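Long-range contacts in lipase-esterase related protein (PDB 3E0X), which is of unknown function but, as a member of the alpha/beta hydrolase family, is probably a hydrolase related to lipases and esterases: residues L29-E34 with F228-N233; S61-Y66 with K176-V181; R110-L115 with I187-K192; N135-N140 with D166-D171. All blocks are in the same frame, centred on the assembly; numbering follows the deposited sequence.

Contact 1: residues L29-E34 with F228-N233; sequences LKIFGE and FLLVVN
Two aromatic rings, Phe-32 and Phe-228, each receive an aliphatic branch from the other segment. Ile-31 carries CG1 anti to its backbone N (chi1 -159°), which sends CD1 obliquely to the Phe-228 ring, 3.8 Å from CE1. The other Ile-31 branch, CG2, sits over one face of Phe-32, toward its rim. Leu-230 takes the crowded first torsion (chi1 81°) and crosses Phe-32 at about a right angle, with CD1 3.9 Å from Phe-32 CE1. The two segments follow the first and last parallel strands, in chain order, of an alpha/beta hydrolase fold: 29-34 belongs to the loop after strand 18-22, whereas Phe-228 to Asn-233 come after strand 217-222, immediately after His-227 of the ortho-xylene pocket in the sequence. The place is buried, with Tyr-91 touching Ile-31, Phe-32, Phe-228 and Leu-230; bulky apolar side chains suit it because they pack on one another and on that ring. One water joins the backbones, donating to Ile-31 O at 2.8 Å and to Leu-230 O at 2.9 Å, and accepting a weak bond from Glu-34 N. Glu-34 lays its CB and CG near Val-231 O, while its bent chain carries the carboxylate away to Lys-37 and Tyr-157.

Contact 2: residues S61-Y66 with K176-V181; sequences STVYGY and KLIDLV
Ile-178 fills the tight side of this contact, where the first turn of helix 63-76 meets the chain leaving helix 165-177. Its CG1 lies anti to the backbone N (chi1 -166°), and this puts CD1 over one face of the Tyr-64 ring, 3.4 Å from CE2. Val-63 crosses the same side chain at about a right angle, its CB 3.8 Å from Ile-178 CD1. Beta-branched residues suit the spot because both branches work: Val-63 CG2 rests on Ile-178 CB while Val-63 CG1 touches Ile-178 CG1, and behind Val-63 stand Met-93 and Ile-97 of helix 93-102. Buried Leu-180 adds a second apolar group, meeting Tyr-64 tip to tip with CD2 3.7 Å from OH. The turn is fixed by an N-cap, Thr-62 OG1 accepting from Gly-65 N at 3.1 Å, and the exit is shaped by an Asx turn in which Asp-179 OD1 uses its anti lone pair to take Val-181 N at 3.1 Å. The loose side holds the Tyr-64 hydroxyl and exposed Asp-179. Tyrosine serves both sides, with an apolar face inward and a hydroxyl at the surface. A water in the plane of its ring, 2.7 Å from Tyr-64 OH, also accepts from Asp-179 N at 2.9 Å.

Contact 3: residues R110-L115 with I187-K192; sequences RKVVSL and IDIPVK
Three backbone hydrogen bonds join Val-112 to Ser-114 with Pro-190 to Lys-192 as parallel neighbours. Val-112 grips the other strand with both its polar backbone atoms: its N donates to Pro-190 O at 3.0 Å, and its O accepts from Lys-192 N at 2.9 Å. Ser-114 N then donates to Lys-192 O at 2.8 Å. All three run nearly along the C=O axes, with N-H...O angles near 160°. The shared carbonyls also draw CA-H...O contacts, as from Val-191 CA to Val-112 O at 3.2 Å.

The ladder stops at Pro-190, which has no N-H to offer where the next rung would fall; instead its CD lies 3.3 Å from Arg-110 O. Beside it Ile-189 takes the crowded first torsion (chi1 55°), and its CD1 packs on Val-112 CG2 at 4.0 Å, below the last rung. Beta-branched Val-112 and Val-191, bridged to each other, suit an extended backbone and share one face of the sheet. Val-113 and Lys-192 occupy the other. There Lys-192, its chain fully extended, reaches past the strand to a salt bridge with Glu-240.

Between these strands the chain makes a long helical excursion, the position of the cap in many alpha/beta hydrolases. Strand 86-91 lies on the far side of 109-115, and 217-222 beyond 191-196. Helices 93-102 and 204-213 cover the Val-112 and Val-191 face, and Phe-244, just past helix 234-242, packs on Val-113.

Contact 4: residues N135-N140 with D166-D171; sequences NQLDNN and DIMIND
Apolar contact carries the inner half of this meeting. Leu-137, with CG anti to the backbone N (chi1 177°), spreads its two methyls over the side chain of Met-168, a selenomethionine here: CD1 lies 3.8 Å and CD2 3.9 Å from Met-168 CG, the two chains crossing at about a right angle. A long, flexible side chain suits this position, since bends at chi2 and chi3 let Met-168 turn from Leu-137 to the bound ortho-xylene, which it touches. Ile-169 packs against backbone, placing CD1 3.6 Å from Asn-135 O.

Polar groups meet at the rim, where the Asn-135 amide lies near the Asp-166 carboxylate, their planes 62° apart. Further along the helix, away from this contact, the buried Asp-171 accepts on OD1 from Asn-170 ND2 at 3.0 Å, which reaches it from above the carboxylate plane. Its OD2 is held by His-52 and Gly-26 N, and such a set of donors would favour the ionised form.

Helix ends shape the segment 135-140. Asn-135 has positive phi (67°), which asparagine tolerates better than most residues, and is the C-prime residue of the Schellman motif ending helix 126-133. Three residues on, Asp-138 is the N-cap of helix 139-146: OD1 accepts from Tyr-141 N, and OD2 makes a salt bridge with Lys-131.

The short connection between those two helices thus lies against the side of helix 165-177, and Ile-132 of helix 126-133 touches both Leu-137 and Ile-169, all within the helical excursion between strands 109-115 and 191-196.

How the contacts relate
Contact 3 joins two neighbouring parallel strands of the sheet through backbone bonds, whereas the other three join loops and helices mainly through side chains. Contact 1 is wholly buried and touches contact 3, where Leu-230 CB lies 3.8 Å from Leu-115 CD2. Contacts 2 and 4 share helix 165-177: contact 2 holds its C-terminal exit and contact 4 its earlier turns, and they meet where Tyr-66 OH lies 2.6 Å from Asp-171 OD1, a probable hydrogen bond. Contact 2 is buried with an exposed fringe; contact 4, whose centre is about 18 Å from the centre of the chain, is the most peripheral and has a polar rim. Contacts 1 and 4 both border the ortho-xylene, through Phe-228 and Met-168.

Contact 1: residues L29-E34 with F228-N233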
# COMPACT_ATOMS: atom_id res chain seq x y z
N LEU A 29 5.22 -2.50 -8.00
CA LEU A 29 5.71 -3.45 -6.99
C LEU A 29 7.19 -3.23 -6.64
O LEU A 29 7.66 -3.71 -5.61
CB LEU A 29 5.49 -4.91 -7.45
CG LEU A 29 6.21 -5.35 -8.72
CD1 LEU A 29 7.65 -5.79 -8.46
CD2 LEU A 29 5.45 -6.51 -9.39
N LYS A 30 7.93 -2.52 -7.51
CA LYS A 30 9.35 -2.25 -7.30
C LYS A 30 9.63 -1.48 -6.01
O LYS A 30 10.74 -1.52 -5.47
CB LYS A 30 9.93 -1.48 -8.50
CG LYS A 30 9.86 -2.24 -9.85
CD LYS A 30 10.29 -1.38 -11.06
CE LYS A 30 9.43 -0.11 -11.24
NZ LYS A 30 9.91 0.90 -12.27
N ILE A 31 8.61 -0.77 -5.51
CA ILE A 31 8.78 0.07 -4.33
C ILE A 31 9.06 -0.76 -3.07
O ILE A 31 9.59 -0.24 -2.08
CB ILE A 31 7.54 1.00 -4.11
CG1 ILE A 31 7.91 2.22 -3.24
CG2 ILE A 31 6.32 0.21 -3.53
CD1 ILE A 31 8.91 3.17 -3.86
N PHE A 32 8.70 -2.06 -3.14
CA PHE A 32 8.92 -2.99 -2.02
C PHE A 32 10.29 -3.67 -2.04
O PHE A 32 10.52 -4.59 -1.26
CB PHE A 32 7.80 -4.03 -2.02
CG PHE A 32 6.45 -3.49 -1.61
CD1 PHE A 32 6.24 -3.06 -0.31
CD2 PHE A 32 5.40 -3.43 -2.53
CE1 PHE A 32 4.98 -2.58 0.09
CE2 PHE A 32 4.14 -2.99 -2.13
CZ PHE A 32 3.94 -2.53 -0.82
N GLY A 33 11.20 -3.20 -2.89
CA GLY A 33 12.47 -3.87 -3.11
C GLY A 33 13.33 -4.03 -1.88
O GLY A 33 14.07 -5.01 -1.75
N GLU A 34 13.29 -3.06 -0.98
CA GLU A 34 14.03 -3.21 0.28
C GLU A 34 13.28 -4.04 1.28
O GLU A 34 13.86 -4.89 1.93
CB GLU A 34 14.38 -1.86 0.89
CG GLU A 34 15.40 -1.08 0.11
CD GLU A 34 16.69 -1.87 -0.19
OE1 GLU A 34 17.39 -2.25 0.77
OE2 GLU A 34 17.00 -2.08 -1.38
N PHE A 228 8.84 7.49 2.81
CA PHE A 228 9.74 6.43 2.37
C PHE A 228 10.24 5.58 3.53
O PHE A 228 11.26 4.91 3.42
CB PHE A 228 10.90 7.00 1.53
CG PHE A 228 10.74 6.79 0.04
CD1 PHE A 228 9.49 6.61 -0.56
CD2 PHE A 228 11.87 6.83 -0.78
CE1 PHE A 228 9.37 6.46 -1.94
CE2 PHE A 228 11.78 6.66 -2.15
CZ PHE A 228 10.53 6.48 -2.75
N LEU A 229 9.49 5.57 4.63
CA LEU A 229 9.78 4.67 5.75
C LEU A 229 10.07 3.25 5.27
O LEU A 229 10.99 2.61 5.76
CB LEU A 229 8.58 4.65 6.71
CG LEU A 229 8.66 3.72 7.93
CD1 LEU A 229 9.78 4.14 8.90
CD2 LEU A 229 7.30 3.68 8.65
N LEU A 230 9.28 2.76 4.31
CA LEU A 230 9.43 1.35 3.84
C LEU A 230 10.72 1.11 3.06
O LEU A 230 11.03 -0.06 2.73
CB LEU A 230 8.22 0.92 2.97
CG LEU A 230 8.20 1.35 1.48
CD1 LEU A 230 7.05 0.65 0.76
CD2 LEU A 230 8.15 2.86 1.22
N VAL A 231 11.41 2.20 2.68
CA VAL A 231 12.67 2.12 1.95
C VAL A 231 13.84 2.38 2.89
O VAL A 231 14.79 1.58 2.95
CB VAL A 231 12.69 3.15 0.79
CG1 VAL A 231 14.11 3.40 0.31
CG2 VAL A 231 11.81 2.65 -0.33
N VAL A 232 13.77 3.46 3.66
CA VAL A 232 14.90 3.84 4.52
C VAL A 232 14.95 3.06 5.84
O VAL A 232 16.01 2.98 6.48
CB VAL A 232 14.95 5.36 4.81
CG1 VAL A 232 15.03 6.12 3.49
CG2 VAL A 232 13.75 5.82 5.61
N ASN A 233 13.81 2.51 6.25
CA ASN A 233 13.80 1.65 7.44
C ASN A 233 13.03 0.38 7.14
O ASN A 233 12.17 -0.05 7.90
CB ASN A 233 13.22 2.37 8.67
CG ASN A 233 13.58 1.68 9.99
OD1 ASN A 233 14.23 0.61 9.99
ND2 ASN A 233 13.22 2.31 11.12
O HOH W 1 11.02 -1.27 0.11

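Contact 2: residues S61-Y66 with K176-V181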
# COMPACT_ATOMS: atom_id res chain seq x y z
N SER A 61 -9.88 4.68 -11.65
CA SER A 61 -9.90 6.05 -11.15
C SER A 61 -10.32 6.13 -9.70
O SER A 61 -10.26 7.21 -9.08
CB SER A 61 -10.87 6.92 -11.94
OG SER A 61 -10.42 7.07 -13.28
N THR A 62 -10.72 5.00 -9.13
CA THR A 62 -11.21 4.97 -7.74
C THR A 62 -10.54 3.87 -6.95
O THR A 62 -10.13 2.83 -7.52
CB THR A 62 -12.74 4.80 -7.64
OG1 THR A 62 -13.12 3.46 -7.99
CG2 THR A 62 -13.46 5.78 -8.57
N VAL A 63 -10.45 4.06 -5.62
CA VAL A 63 -9.90 2.97 -4.82
C VAL A 63 -10.80 1.72 -4.92
O VAL A 63 -10.31 0.60 -4.89
CB VAL A 63 -9.68 3.43 -3.38
CG1 VAL A 63 -9.32 2.26 -2.48
CG2 VAL A 63 -8.53 4.45 -3.35
N TYR A 64 -12.11 1.92 -5.05
CA TYR A 64 -13.02 0.80 -5.27
C TYR A 64 -12.67 -0.06 -6.48
O TYR A 64 -12.78 -1.28 -6.43
CB TYR A 64 -14.46 1.30 -5.40
CG TYR A 64 -14.91 1.95 -4.12
CD1 TYR A 64 -15.22 1.17 -3.00
CD2 TYR A 64 -15.02 3.34 -4.00
CE1 TYR A 64 -15.63 1.73 -1.81
CE2 TYR A 64 -15.44 3.94 -2.80
CZ TYR A 64 -15.73 3.13 -1.70
OH TYR A 64 -16.14 3.69 -0.51
N GLY A 65 -12.24 0.56 -7.57
CA GLY A 65 -11.79 -0.19 -8.74
C GLY A 65 -10.60 -1.07 -8.39
O GLY A 65 -10.60 -2.27 -8.75
N TYR A 66 -9.59 -0.49 -7.73
CA TYR A 66 -8.43 -1.26 -7.29
C TYR A 66 -8.81 -2.39 -6.33
O TYR A 66 -8.30 -3.52 -6.46
CB TYR A 66 -7.36 -0.35 -6.67
CG TYR A 66 -6.69 0.59 -7.63
CD1 TYR A 66 -5.85 0.11 -8.64
CD2 TYR A 66 -6.85 1.96 -7.50
CE1 TYR A 66 -5.21 0.98 -9.51
CE2 TYR A 66 -6.20 2.85 -8.37
CZ TYR A 66 -5.39 2.35 -9.37
OH TYR A 66 -4.74 3.23 -10.22
N LYS A 176 -7.93 11.25 -2.78
CA LYS A 176 -8.72 12.34 -2.24
C LYS A 176 -10.22 11.97 -2.19
O LYS A 176 -10.96 12.47 -1.33
CB LYS A 176 -8.50 13.63 -3.03
CG LYS A 176 -9.36 14.76 -2.51
CD LYS A 176 -8.93 16.13 -2.95
CE LYS A 176 -9.96 17.12 -2.40
NZ LYS A 176 -10.24 18.27 -3.29
N LEU A 177 -10.67 11.08 -3.08
CA LEU A 177 -12.07 10.68 -3.12
C LEU A 177 -12.43 9.61 -2.09
O LEU A 177 -13.57 9.61 -1.63
CB LEU A 177 -12.42 10.16 -4.51
CG LEU A 177 -12.43 11.18 -5.65
CD1 LEU A 177 -12.61 10.46 -7.00
CD2 LEU A 177 -13.48 12.27 -5.45
N ILE A 178 -11.51 8.70 -1.74
CA ILE A 178 -11.89 7.53 -0.91
C ILE A 178 -12.24 7.88 0.54
O ILE A 178 -11.60 8.74 1.16
CB ILE A 178 -10.79 6.44 -0.94
CG1 ILE A 178 -11.31 5.11 -0.38
CG2 ILE A 178 -9.50 6.91 -0.22
CD1 ILE A 178 -12.53 4.48 -1.14
N ASP A 179 -13.28 7.23 1.06
CA ASP A 179 -13.58 7.38 2.48
C ASP A 179 -14.19 6.09 2.99
O ASP A 179 -15.41 5.89 2.89
CB ASP A 179 -14.53 8.56 2.68
CG ASP A 179 -14.77 8.87 4.15
OD1 ASP A 179 -14.36 8.05 5.02
OD2 ASP A 179 -15.35 9.96 4.42
N LEU A 180 -13.33 5.22 3.51
CA LEU A 180 -13.79 3.94 4.07
C LEU A 180 -13.97 4.00 5.58
O LEU A 180 -14.19 2.97 6.21
CB LEU A 180 -12.80 2.81 3.76
CG LEU A 180 -12.58 2.52 2.28
CD1 LEU A 180 -11.28 1.74 2.05
CD2 LEU A 180 -13.78 1.81 1.69
N VAL A 181 -13.85 5.18 6.17
CA VAL A 181 -13.75 5.24 7.62
C VAL A 181 -14.95 4.61 8.34
O VAL A 181 -14.77 3.86 9.32
CB VAL A 181 -13.48 6.68 8.12
CG1 VAL A 181 -13.62 6.76 9.65
CG2 VAL A 181 -12.08 7.07 7.73
O HOH W 2 -15.69 6.30 -0.33

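Contact 3: residues R110-L115 with I187-K192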
# COMPACT_ATOMS: atom_id res chain seq x y z
N ARG A 110 -6.47 -13.26 6.10
CA ARG A 110 -6.51 -13.45 7.55
C ARG A 110 -6.07 -12.23 8.36
O ARG A 110 -6.47 -12.07 9.51
CB ARG A 110 -5.68 -14.66 7.97
CG ARG A 110 -6.10 -15.98 7.28
CD ARG A 110 -7.52 -16.42 7.66
NE ARG A 110 -7.59 -16.68 9.10
CZ ARG A 110 -8.54 -16.21 9.92
NH1 ARG A 110 -9.56 -15.48 9.45
NH2 ARG A 110 -8.45 -16.45 11.22
N LYS A 111 -5.24 -11.37 7.77
CA LYS A 111 -4.76 -10.16 8.45
C LYS A 111 -4.45 -9.12 7.39
O LYS A 111 -4.15 -9.45 6.23
CB LYS A 111 -3.47 -10.42 9.23
CG LYS A 111 -3.62 -11.38 10.39
CD LYS A 111 -2.32 -11.42 11.19
CE LYS A 111 -2.45 -12.41 12.38
NZ LYS A 111 -2.79 -13.77 11.85
N VAL A 112 -4.44 -7.86 7.81
CA VAL A 112 -4.05 -6.78 6.91
C VAL A 112 -3.12 -5.80 7.60
O VAL A 112 -3.28 -5.51 8.78
CB VAL A 112 -5.32 -6.04 6.39
CG1 VAL A 112 -4.99 -4.68 5.79
CG2 VAL A 112 -6.11 -6.94 5.43
N VAL A 113 -2.13 -5.29 6.85
CA VAL A 113 -1.27 -4.22 7.32
C VAL A 113 -1.40 -3.02 6.38
O VAL A 113 -1.27 -3.16 5.16
CB VAL A 113 0.19 -4.68 7.29
CG1 VAL A 113 1.12 -3.54 7.70
CG2 VAL A 113 0.40 -5.88 8.22
N SER A 114 -1.64 -1.86 6.99
CA SER A 114 -1.65 -0.60 6.24
C SER A 114 -0.39 0.15 6.60
O SER A 114 -0.23 0.61 7.74
CB SER A 114 -2.89 0.24 6.59
OG SER A 114 -2.83 1.53 5.99
N LEU A 115 0.51 0.26 5.62
CA LEU A 115 1.82 0.86 5.81
C LEU A 115 1.79 2.26 5.18
O LEU A 115 1.60 2.38 3.96
CB LEU A 115 2.84 -0.02 5.10
CG LEU A 115 4.30 0.40 4.99
CD1 LEU A 115 4.84 0.68 6.36
CD2 LEU A 115 5.06 -0.72 4.27
N ILE A 187 -14.65 -4.55 9.81
CA ILE A 187 -13.56 -5.47 9.53
C ILE A 187 -13.44 -6.47 10.68
O ILE A 187 -13.24 -6.06 11.83
CB ILE A 187 -12.23 -4.73 9.30
CG1 ILE A 187 -12.30 -3.94 7.98
CG2 ILE A 187 -11.07 -5.74 9.27
CD1 ILE A 187 -11.12 -2.97 7.73
N ASP A 188 -13.50 -7.76 10.33
CA ASP A 188 -13.53 -8.87 11.31
C ASP A 188 -12.15 -9.39 11.72
O ASP A 188 -11.99 -10.08 12.73
CB ASP A 188 -14.31 -10.08 10.73
CG ASP A 188 -15.78 -9.80 10.44
OD1 ASP A 188 -16.46 -9.13 11.25
OD2 ASP A 188 -16.27 -10.32 9.41
N ILE A 189 -11.15 -9.13 10.88
CA ILE A 189 -9.80 -9.68 11.03
C ILE A 189 -8.86 -8.65 11.63
O ILE A 189 -9.19 -7.46 11.67
CB ILE A 189 -9.25 -10.17 9.67
CG1 ILE A 189 -9.30 -9.04 8.64
CG2 ILE A 189 -10.03 -11.45 9.20
CD1 ILE A 189 -8.65 -9.44 7.31
N PRO A 190 -7.68 -9.10 12.12
CA PRO A 190 -6.70 -8.14 12.70
C PRO A 190 -6.11 -7.19 11.64
O PRO A 190 -5.82 -7.59 10.50
CB PRO A 190 -5.63 -9.03 13.32
CG PRO A 190 -6.30 -10.44 13.44
CD PRO A 190 -7.25 -10.50 12.26
N VAL A 191 -5.96 -5.93 12.04
CA VAL A 191 -5.38 -4.91 11.17
C VAL A 191 -4.28 -4.21 11.93
O VAL A 191 -4.46 -3.86 13.10
CB VAL A 191 -6.46 -3.84 10.81
CG1 VAL A 191 -5.83 -2.66 10.05
CG2 VAL A 191 -7.55 -4.46 9.95
N LYS A 192 -3.12 -4.03 11.28
CA LYS A 192 -2.05 -3.23 11.90
C LYS A 192 -1.71 -2.06 11.01
O LYS A 192 -1.57 -2.24 9.80
CB LYS A 192 -0.77 -4.05 12.15
CG LYS A 192 0.37 -3.25 12.76
CD LYS A 192 1.44 -4.16 13.31
CE LYS A 192 2.47 -3.33 14.05
NZ LYS A 192 3.52 -4.19 14.68

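Contact 4: residues N135-N140 with D166-D171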
# COMPACT_ATOMS: atom_id res chain seq x y z
N ASN A 135 -3.83 19.15 -13.32
CA ASN A 135 -3.00 18.20 -14.05
C ASN A 135 -1.52 18.51 -13.94
O ASN A 135 -0.74 18.18 -14.84
CB ASN A 135 -3.45 18.08 -15.50
CG ASN A 135 -3.38 16.64 -16.00
OD1 ASN A 135 -2.41 16.25 -16.64
ND2 ASN A 135 -4.39 15.85 -15.67
N GLN A 136 -1.13 19.06 -12.78
CA GLN A 136 0.26 19.42 -12.53
C GLN A 136 0.74 18.73 -11.28
O GLN A 136 0.10 18.82 -10.22
CB GLN A 136 0.41 20.94 -12.36
CG GLN A 136 -0.01 21.80 -13.59
CD GLN A 136 0.62 21.34 -14.91
OE1 GLN A 136 1.83 21.07 -14.99
NE2 GLN A 136 -0.21 21.23 -15.95
N LEU A 137 1.86 18.03 -11.39
CA LEU A 137 2.44 17.30 -10.28
C LEU A 137 3.63 18.05 -9.69
O LEU A 137 4.64 18.27 -10.37
CB LEU A 137 2.87 15.91 -10.75
CG LEU A 137 3.57 15.01 -9.73
CD1 LEU A 137 2.67 14.79 -8.52
CD2 LEU A 137 3.98 13.66 -10.34
N ASP A 138 3.50 18.47 -8.43
CA ASP A 138 4.55 19.23 -7.75
C ASP A 138 5.63 18.26 -7.26
O ASP A 138 5.50 17.70 -6.17
CB ASP A 138 3.96 20.06 -6.61
CG ASP A 138 4.99 20.88 -5.85
OD1 ASP A 138 6.21 20.72 -6.10
OD2 ASP A 138 4.57 21.66 -4.96
N ASN A 139 6.70 18.10 -8.04
CA ASN A 139 7.78 17.20 -7.65
C ASN A 139 8.52 17.68 -6.39
O ASN A 139 8.99 16.86 -5.61
CB ASN A 139 8.80 17.03 -8.77
CG ASN A 139 9.64 15.78 -8.61
OD1 ASN A 139 9.12 14.72 -8.29
ND2 ASN A 139 10.95 15.90 -8.83
N ASN A 140 8.61 18.99 -6.20
CA ASN A 140 9.23 19.50 -4.98
C ASN A 140 8.48 19.00 -3.75
O ASN A 140 9.09 18.55 -2.76
CB ASN A 140 9.28 21.03 -4.97
CG ASN A 140 9.95 21.58 -3.72
OD1 ASN A 140 11.17 21.45 -3.55
ND2 ASN A 140 9.16 22.20 -2.84
N ASP A 166 0.51 11.16 -15.48
CA ASP A 166 -0.94 10.96 -15.43
C ASP A 166 -1.31 9.87 -14.45
O ASP A 166 -2.42 9.87 -13.91
CB ASP A 166 -1.56 10.69 -16.81
CG ASP A 166 -1.69 11.97 -17.63
OD1 ASP A 166 -1.87 13.06 -17.03
OD2 ASP A 166 -1.60 11.88 -18.87
N ILE A 167 -0.40 8.93 -14.22
CA ILE A 167 -0.70 7.86 -13.28
C ILE A 167 -0.73 8.38 -11.83
O ILE A 167 -1.70 8.12 -11.08
CB ILE A 167 0.26 6.67 -13.42
CG1 ILE A 167 0.15 6.09 -14.85
CG2 ILE A 167 -0.01 5.59 -12.34
CD1 ILE A 167 1.16 5.04 -15.14
N MSE A 168 0.31 9.10 -11.41
CA MSE A 168 0.30 9.72 -10.07
C MSE A 168 -0.93 10.64 -9.88
O MSE A 168 -1.57 10.66 -8.81
CB MSE A 168 1.61 10.48 -9.84
CG MSE A 168 1.68 11.13 -8.47
SE MSE A 168 1.80 9.82 -7.01
CE MSE A 168 3.74 9.54 -7.13
N ILE A 169 -1.25 11.42 -10.90
CA ILE A 169 -2.40 12.30 -10.81
C ILE A 169 -3.71 11.50 -10.59
O ILE A 169 -4.50 11.79 -9.69
CB ILE A 169 -2.47 13.24 -12.06
CG1 ILE A 169 -1.30 14.23 -12.01
CG2 ILE A 169 -3.81 13.97 -12.13
CD1 ILE A 169 -1.08 14.98 -13.31
N ASN A 170 -3.90 10.45 -11.39
CA ASN A 170 -5.06 9.56 -11.24
C ASN A 170 -5.15 9.03 -9.82
O ASN A 170 -6.21 9.03 -9.20
CB ASN A 170 -4.89 8.40 -12.19
CG ASN A 170 -6.04 7.38 -12.09
OD1 ASN A 170 -7.07 7.54 -12.72
ND2 ASN A 170 -5.84 6.34 -11.27
N ASP A 171 -4.02 8.54 -9.33
CA ASP A 171 -4.01 7.87 -8.04
C ASP A 171 -4.23 8.85 -6.88
O ASP A 171 -4.92 8.50 -5.92
CB ASP A 171 -2.71 7.10 -7.86
CG ASP A 171 -2.61 5.88 -8.76
OD1 ASP A 171 -3.63 5.48 -9.37
OD2 ASP A 171 -1.49 5.30 -8.84